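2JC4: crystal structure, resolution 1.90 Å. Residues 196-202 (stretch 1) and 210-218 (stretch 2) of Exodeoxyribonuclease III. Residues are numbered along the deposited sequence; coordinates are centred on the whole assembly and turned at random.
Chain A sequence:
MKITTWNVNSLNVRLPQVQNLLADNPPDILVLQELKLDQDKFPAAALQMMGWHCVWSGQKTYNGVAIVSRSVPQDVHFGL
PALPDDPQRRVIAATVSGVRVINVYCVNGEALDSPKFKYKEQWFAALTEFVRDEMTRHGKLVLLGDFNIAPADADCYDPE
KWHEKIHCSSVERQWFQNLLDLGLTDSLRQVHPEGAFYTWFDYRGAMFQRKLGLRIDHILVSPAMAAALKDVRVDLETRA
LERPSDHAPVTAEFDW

Stretch 1 (196-202) AFYTWFD
Stretch 2, residues 210-218: RKLGLRIDH

Residues 196-202 and 210-218 of Exodeoxyribonuclease III meet in a compact contact that buries 577 Å² in total, the end-to-end directions of the touching segments (197 to 201 and 211 to 217) lying 101° apart. Trp 200, Thr 199 and Tyr 198 cover the most surface, and each uses a different chemistry.

Trp 200 and Leu 214 form a single antiparallel bridge, with their CA atoms 5.3 Å apart and both backbones extended (phi/psi -127/135 and -120/145). Trp 200 N donates to Leu 214 O and Leu 214 N to Trp 200 O, both at 3.0 Å. The Trp 200 side chain, with chi1 t and chi2 75°, packs against aliphatic carbon: CZ3 lies 3.6 Å from CD1 of Leu 214 (m, t), and CB lies 3.7 Å from CD1 of Ile 216 (p, t). NE1 is hydrogen-bonded elsewhere in the structure, so the indole gains apolar packing without leaving its polar atom unpaired.

Thr 199, at phi/psi -119/-14, points its CA-to-CB bond toward the second stretch. Its N also donates to Leu 214 O (2.8 Å), making that carbonyl a shared acceptor for two successive amides. In the p rotamer its buried hydroxyl acts both ways: OG1 donates to Asp 217 OD2 at 2.7 Å and accepts from Ile 216 N at 3.1 Å. Asp 217 (m, chi2 -87°), at the start of a strand, likewise directs its CA-to-CB bond across the contact. The Thr 199 methyl, CG2, approaches CG of Arg 215 at 4.0 Å.

Tyr 198 (phi/psi -67/145, chi1 m, chi2 -43°) has its CA 4.1 Å from that of Arg 215. Gly 213 O sits over one face of its ring, 3.3 Å from CD1, while Lys 211 O approaches the ring edge, 3.4 Å from CE2. Arg 215 (t, t, p, chi4 108°) brings CG to 3.2 Å from Phe 197 O, a carbonyl buried here without a polar partner.

Gly 213, at phi/psi -153/-174, suits this crowded site because it has no side chain. An ideal CB would point toward the first stretch and clash with Trp 200 O at 2.4 Å, Phe 201 CD2 at 2.8 Å and Tyr 198 CB at 3.0 Å. Gly 213 CA is 4.4 Å from Phe 201 CA, and the Phe 201 ring (chi1 m, chi2 80°) brings CD2 to 3.4 Å from Leu 212 O. Lys 211, with positive phi (74/22), leaves the preceding helix in a Schellman motif. Beyond the direct contacts, one water accepts from Asp 202 N (2.9 Å from its O) and donates to Leu 212 O (2.7 Å).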

ATOM      1  N   ALA A 196      -8.724 -16.470   4.121  1.00 15.42           N
ATOM      2  CA  ALA A 196      -8.693 -15.077   4.610  1.00 13.76           C
ATOM      3  C   ALA A 196      -7.252 -14.641   4.892  1.00 13.09           C
ATOM      4  O   ALA A 196      -6.517 -15.322   5.617  1.00 13.66           O
ATOM      5  CB  ALA A 196      -9.511 -14.948   5.895  1.00 13.64           C
ATOM      6  N   PHE A 197      -6.876 -13.494   4.319  1.00 11.92           N
ATOM      7  CA  PHE A 197      -5.632 -12.807   4.618  1.00 11.38           C
ATOM      8  C   PHE A 197      -5.902 -11.334   4.847  1.00 10.87           C
ATOM      9  O   PHE A 197      -5.418 -10.472   4.097  1.00  9.88           O
ATOM     10  CB  PHE A 197      -4.603 -13.016   3.503  1.00 12.19           C
ATOM     11  CG  PHE A 197      -4.114 -14.440   3.425  1.00 13.11           C
ATOM     12  CD1 PHE A 197      -4.846 -15.392   2.701  1.00 13.63           C
ATOM     13  CD2 PHE A 197      -2.945 -14.834   4.087  1.00 13.20           C
ATOM     14  CE1 PHE A 197      -4.409 -16.731   2.615  1.00 16.34           C
ATOM     15  CE2 PHE A 197      -2.503 -16.163   4.029  1.00 15.67           C
ATOM     16  CZ  PHE A 197      -3.228 -17.110   3.300  1.00 15.77           C
ATOM     17  N   TYR A 198      -6.676 -11.026   5.893  1.00 10.39           N
ATOM     18  CA  TYR A 198      -7.007  -9.607   6.151  1.00 10.24           C
ATOM     19  C   TYR A 198      -5.790  -8.758   6.555  1.00 10.32           C
ATOM     20  O   TYR A 198      -4.879  -9.230   7.256  1.00  9.86           O
ATOM     21  CB  TYR A 198      -8.051  -9.496   7.249  1.00 10.23           C
ATOM     22  CG  TYR A 198      -9.277 -10.356   7.025  1.00 10.56           C
ATOM     23  CD1 TYR A 198      -9.884 -10.446   5.772  1.00 11.76           C
ATOM     24  CD2 TYR A 198      -9.843 -11.044   8.081  1.00 12.00           C
ATOM     25  CE1 TYR A 198     -11.051 -11.205   5.584  1.00 12.49           C
ATOM     26  CE2 TYR A 198     -10.993 -11.829   7.890  1.00 13.29           C
ATOM     27  CZ  TYR A 198     -11.573 -11.900   6.641  1.00 13.15           C
ATOM     28  OH  TYR A 198     -12.705 -12.667   6.475  1.00 12.85           O
ATOM     29  N   THR A 199      -5.782  -7.490   6.121  1.00  9.69           N
ATOM     30  CA  THR A 199      -4.648  -6.599   6.398  1.00  7.83           C
ATOM     31  C   THR A 199      -5.056  -5.385   7.221  1.00  9.96           C
ATOM     32  O   THR A 199      -4.188  -4.659   7.696  1.00  9.75           O
ATOM     33  CB  THR A 199      -4.039  -6.083   5.078  1.00  8.64           C
ATOM     34  OG1 THR A 199      -5.012  -5.306   4.401  1.00  7.48           O
ATOM     35  CG2 THR A 199      -3.621  -7.276   4.141  1.00  5.92           C
ATOM     36  N   TRP A 200      -6.374  -5.127   7.326  1.00 10.50           N
ATOM     37  CA  TRP A 200      -6.904  -4.040   8.127  1.00 10.38           C
ATOM     38  C   TRP A 200      -7.952  -4.598   9.071  1.00 10.42           C
ATOM     39  O   TRP A 200      -8.749  -5.444   8.658  1.00  9.89           O
ATOM     40  CB  TRP A 200      -7.570  -2.971   7.245  1.00 11.73           C
ATOM     41  CG  TRP A 200      -8.287  -1.948   8.062  1.00 11.91           C
ATOM     42  CD1 TRP A 200      -7.733  -0.927   8.787  1.00 13.83           C
ATOM     43  CD2 TRP A 200      -9.700  -1.859   8.252  1.00 13.18           C
ATOM     44  NE1 TRP A 200      -8.718  -0.219   9.416  1.00 12.46           N
ATOM     45  CE2 TRP A 200      -9.935  -0.767   9.111  1.00 14.47           C
ATOM     46  CE3 TRP A 200     -10.796  -2.611   7.782  1.00 13.03           C
ATOM     47  CZ2 TRP A 200     -11.230  -0.377   9.506  1.00 12.60           C
ATOM     48  CZ3 TRP A 200     -12.089  -2.229   8.162  1.00 14.89           C
ATOM     49  CH2 TRP A 200     -12.293  -1.110   9.028  1.00 14.00           C
ATOM     50  N   PHE A 201      -7.899  -4.180  10.333  1.00 10.02           N
ATOM     51  CA  PHE A 201      -8.886  -4.572  11.331  1.00 10.05           C
ATOM     52  C   PHE A 201      -9.274  -3.289  12.087  1.00 10.03           C
ATOM     53  O   PHE A 201      -8.413  -2.589  12.627  1.00  8.46           O
ATOM     54  CB  PHE A 201      -8.289  -5.594  12.320  1.00 10.37           C
ATOM     55  CG  PHE A 201      -7.674  -6.825  11.669  1.00  8.93           C
ATOM     56  CD1 PHE A 201      -6.369  -6.767  11.102  1.00 10.08           C
ATOM     57  CD2 PHE A 201      -8.372  -8.039  11.662  1.00 10.38           C
ATOM     58  CE1 PHE A 201      -5.806  -7.907  10.509  1.00  9.74           C
ATOM     59  CE2 PHE A 201      -7.800  -9.206  11.069  1.00 10.58           C
ATOM     60  CZ  PHE A 201      -6.527  -9.129  10.512  1.00  9.35           C
ATOM     61  N   ASP A 202     -10.571  -2.968  12.107  1.00 11.29           N
ATOM     62  CA  ASP A 202     -11.026  -1.776  12.772  1.00 12.40           C
ATOM     63  C   ASP A 202     -10.599  -1.805  14.257  1.00 13.09           C
ATOM     64  O   ASP A 202     -10.734  -2.838  14.946  1.00 12.93           O
ATOM     65  CB  ASP A 202     -12.562  -1.683  12.626  1.00 12.65           C
ATOM     66  CG  ASP A 202     -13.105  -0.268  12.836  1.00 16.34           C
ATOM     67  OD1 ASP A 202     -12.627   0.469  13.717  1.00 15.83           O
ATOM     68  OD2 ASP A 202     -14.044   0.103  12.098  1.00 18.08           O
ATOM     69  N   ARG A 210     -10.771 -10.398  17.357  1.00 10.53           N
ATOM     70  CA  ARG A 210     -11.869 -11.250  16.843  1.00 11.10           C
ATOM     71  C   ARG A 210     -11.586 -11.868  15.450  1.00 11.29           C
ATOM     72  O   ARG A 210     -12.361 -12.713  14.954  1.00 10.92           O
ATOM     73  CB  ARG A 210     -13.150 -10.409  16.830  1.00 10.30           C
ATOM     74  CG  ARG A 210     -13.549 -10.050  18.260  1.00 11.39           C
ATOM     75  CD  ARG A 210     -14.441  -8.842  18.301  1.00 14.11           C
ATOM     76  NE  ARG A 210     -15.748  -9.143  17.716  1.00 15.69           N
ATOM     77  CZ  ARG A 210     -16.662  -8.224  17.368  1.00 16.62           C
ATOM     78  NH1 ARG A 210     -16.420  -6.920  17.517  1.00 16.45           N
ATOM     79  NH2 ARG A 210     -17.833  -8.625  16.896  1.00 18.46           N
ATOM     80  N   LYS A 211     -10.458 -11.472  14.849  1.00 11.73           N
ATOM     81  CA  LYS A 211     -10.014 -11.996  13.527  1.00 11.42           C
ATOM     82  C   LYS A 211     -10.848 -11.439  12.349  1.00 11.66           C
ATOM     83  O   LYS A 211     -10.889 -12.034  11.260  1.00 11.12           O
ATOM     84  CB  LYS A 211     -10.019 -13.541  13.493  1.00 11.83           C
ATOM     85  CG  LYS A 211      -9.316 -14.258  14.665  1.00 14.21           C
ATOM     86  CD  LYS A 211      -9.137 -15.788  14.411  1.00 16.58           C
ATOM     87  CE  LYS A 211      -8.003 -16.088  13.432  1.00 17.36           C
ATOM     88  NZ  LYS A 211      -6.651 -15.827  13.992  1.00 19.27           N
ATOM     89  N   LEU A 212     -11.491 -10.282  12.564  1.00 11.07           N
ATOM     90  CA  LEU A 212     -12.490  -9.738  11.634  1.00 10.65           C
ATOM     91  C   LEU A 212     -11.932  -8.496  10.918  1.00 10.08           C
ATOM     92  O   LEU A 212     -11.761  -7.446  11.507  1.00 10.15           O
ATOM     93  CB  LEU A 212     -13.791  -9.415  12.391  1.00 10.54           C
ATOM     94  CG  LEU A 212     -14.492 -10.665  13.018  1.00 12.22           C
ATOM     95  CD1 LEU A 212     -15.803 -10.288  13.635  1.00 12.32           C
ATOM     96  CD2 LEU A 212     -14.680 -11.851  12.039  1.00 12.17           C
ATOM     97  N   GLY A 213     -11.636  -8.633   9.637  1.00 10.09           N
ATOM     98  CA  GLY A 213     -10.966  -7.553   8.906  1.00 10.72           C
ATOM     99  C   GLY A 213     -11.258  -7.560   7.397  1.00 10.55           C
ATOM    100  O   GLY A 213     -12.118  -8.316   6.907  1.00 11.20           O
ATOM    101  N   LEU A 214     -10.575  -6.666   6.679  1.00 10.44           N
ATOM    102  CA  LEU A 214     -10.586  -6.587   5.215  1.00  9.58           C
ATOM    103  C   LEU A 214      -9.147  -6.784   4.673  1.00 10.37           C
ATOM    104  O   LEU A 214      -8.167  -6.369   5.302  1.00 11.19           O
ATOM    105  CB  LEU A 214     -11.134  -5.246   4.738  1.00  8.73           C
ATOM    106  CG  LEU A 214     -12.469  -4.765   5.355  1.00  9.34           C
ATOM    107  CD1 LEU A 214     -12.734  -3.393   4.795  1.00 10.14           C
ATOM    108  CD2 LEU A 214     -13.602  -5.694   5.015  1.00 13.16           C
ATOM    109  N   ARG A 215      -9.038  -7.438   3.524  1.00 10.04           N
ATOM    110  CA  ARG A 215      -7.774  -7.422   2.769  1.00  8.60           C
ATOM    111  C   ARG A 215      -7.798  -6.275   1.779  1.00  8.35           C
ATOM    112  O   ARG A 215      -8.333  -6.417   0.671  1.00  8.52           O
ATOM    113  CB  ARG A 215      -7.498  -8.753   2.040  1.00  8.16           C
ATOM    114  CG  ARG A 215      -6.105  -8.830   1.407  1.00  8.66           C
ATOM    115  CD  ARG A 215      -5.863 -10.175   0.669  1.00  9.88           C
ATOM    116  NE  ARG A 215      -6.682 -10.272  -0.545  1.00 10.69           N
ATOM    117  CZ  ARG A 215      -6.187 -10.175  -1.787  1.00 11.75           C
ATOM    118  NH1 ARG A 215      -4.888 -10.008  -1.980  1.00  8.61           N
ATOM    119  NH2 ARG A 215      -6.988 -10.276  -2.832  1.00  8.68           N
ATOM    120  N   ILE A 216      -7.200  -5.151   2.169  1.00  8.60           N
ATOM    121  CA  ILE A 216      -7.175  -3.942   1.326  1.00  9.33           C
ATOM    122  C   ILE A 216      -5.789  -3.427   1.007  1.00  9.58           C
ATOM    123  O   ILE A 216      -5.647  -2.475   0.212  1.00 11.04           O
ATOM    124  CB  ILE A 216      -8.033  -2.797   1.946  1.00 10.51           C
ATOM    125  CG1 ILE A 216      -7.555  -2.465   3.384  1.00  8.81           C
ATOM    126  CG2 ILE A 216      -9.569  -3.207   1.913  1.00 10.04           C
ATOM    127  CD1 ILE A 216      -8.334  -1.287   4.043  1.00 11.70           C
ATOM    128  N   ASP A 217      -4.774  -4.002   1.650  1.00  8.23           N
ATOM    129  CA  ASP A 217      -3.395  -3.672   1.338  1.00  9.44           C
ATOM    130  C   ASP A 217      -2.789  -4.751   0.452  1.00  9.07           C
ATOM    131  O   ASP A 217      -2.754  -5.960   0.839  1.00  8.92           O
ATOM    132  CB  ASP A 217      -2.604  -3.539   2.646  1.00  9.68           C
ATOM    133  CG  ASP A 217      -3.184  -2.469   3.554  1.00 11.72           C
ATOM    134  OD1 ASP A 217      -2.788  -1.315   3.368  1.00 12.34           O
ATOM    135  OD2 ASP A 217      -3.972  -2.797   4.485  1.00  9.83           O
ATOM    136  N   HIS A 218      -2.302  -4.337  -0.723  1.00 10.06           N
ATOM    137  CA  HIS A 218      -1.956  -5.336  -1.777  1.00  9.76           C
ATOM    138  C   HIS A 218      -0.595  -5.073  -2.355  1.00  9.41           C
ATOM    139  O   HIS A 218      -0.078  -3.968  -2.225  1.00  9.60           O
ATOM    140  CB  HIS A 218      -2.990  -5.318  -2.923  1.00 10.30           C
ATOM    141  CG  HIS A 218      -4.412  -5.472  -2.463  1.00 10.39           C
ATOM    142  ND1 HIS A 218      -4.837  -6.562  -1.749  1.00  9.90           N
ATOM    143  CD2 HIS A 218      -5.480  -4.637  -2.554  1.00 10.92           C
ATOM    144  CE1 HIS A 218      -6.122  -6.415  -1.446  1.00 13.22           C
ATOM    145  NE2 HIS A 218      -6.538  -5.254  -1.931  1.00  8.41           N
TER
HETATM  146  O   HOH W   1     -12.520  -4.871  10.996  1.00 13.14           O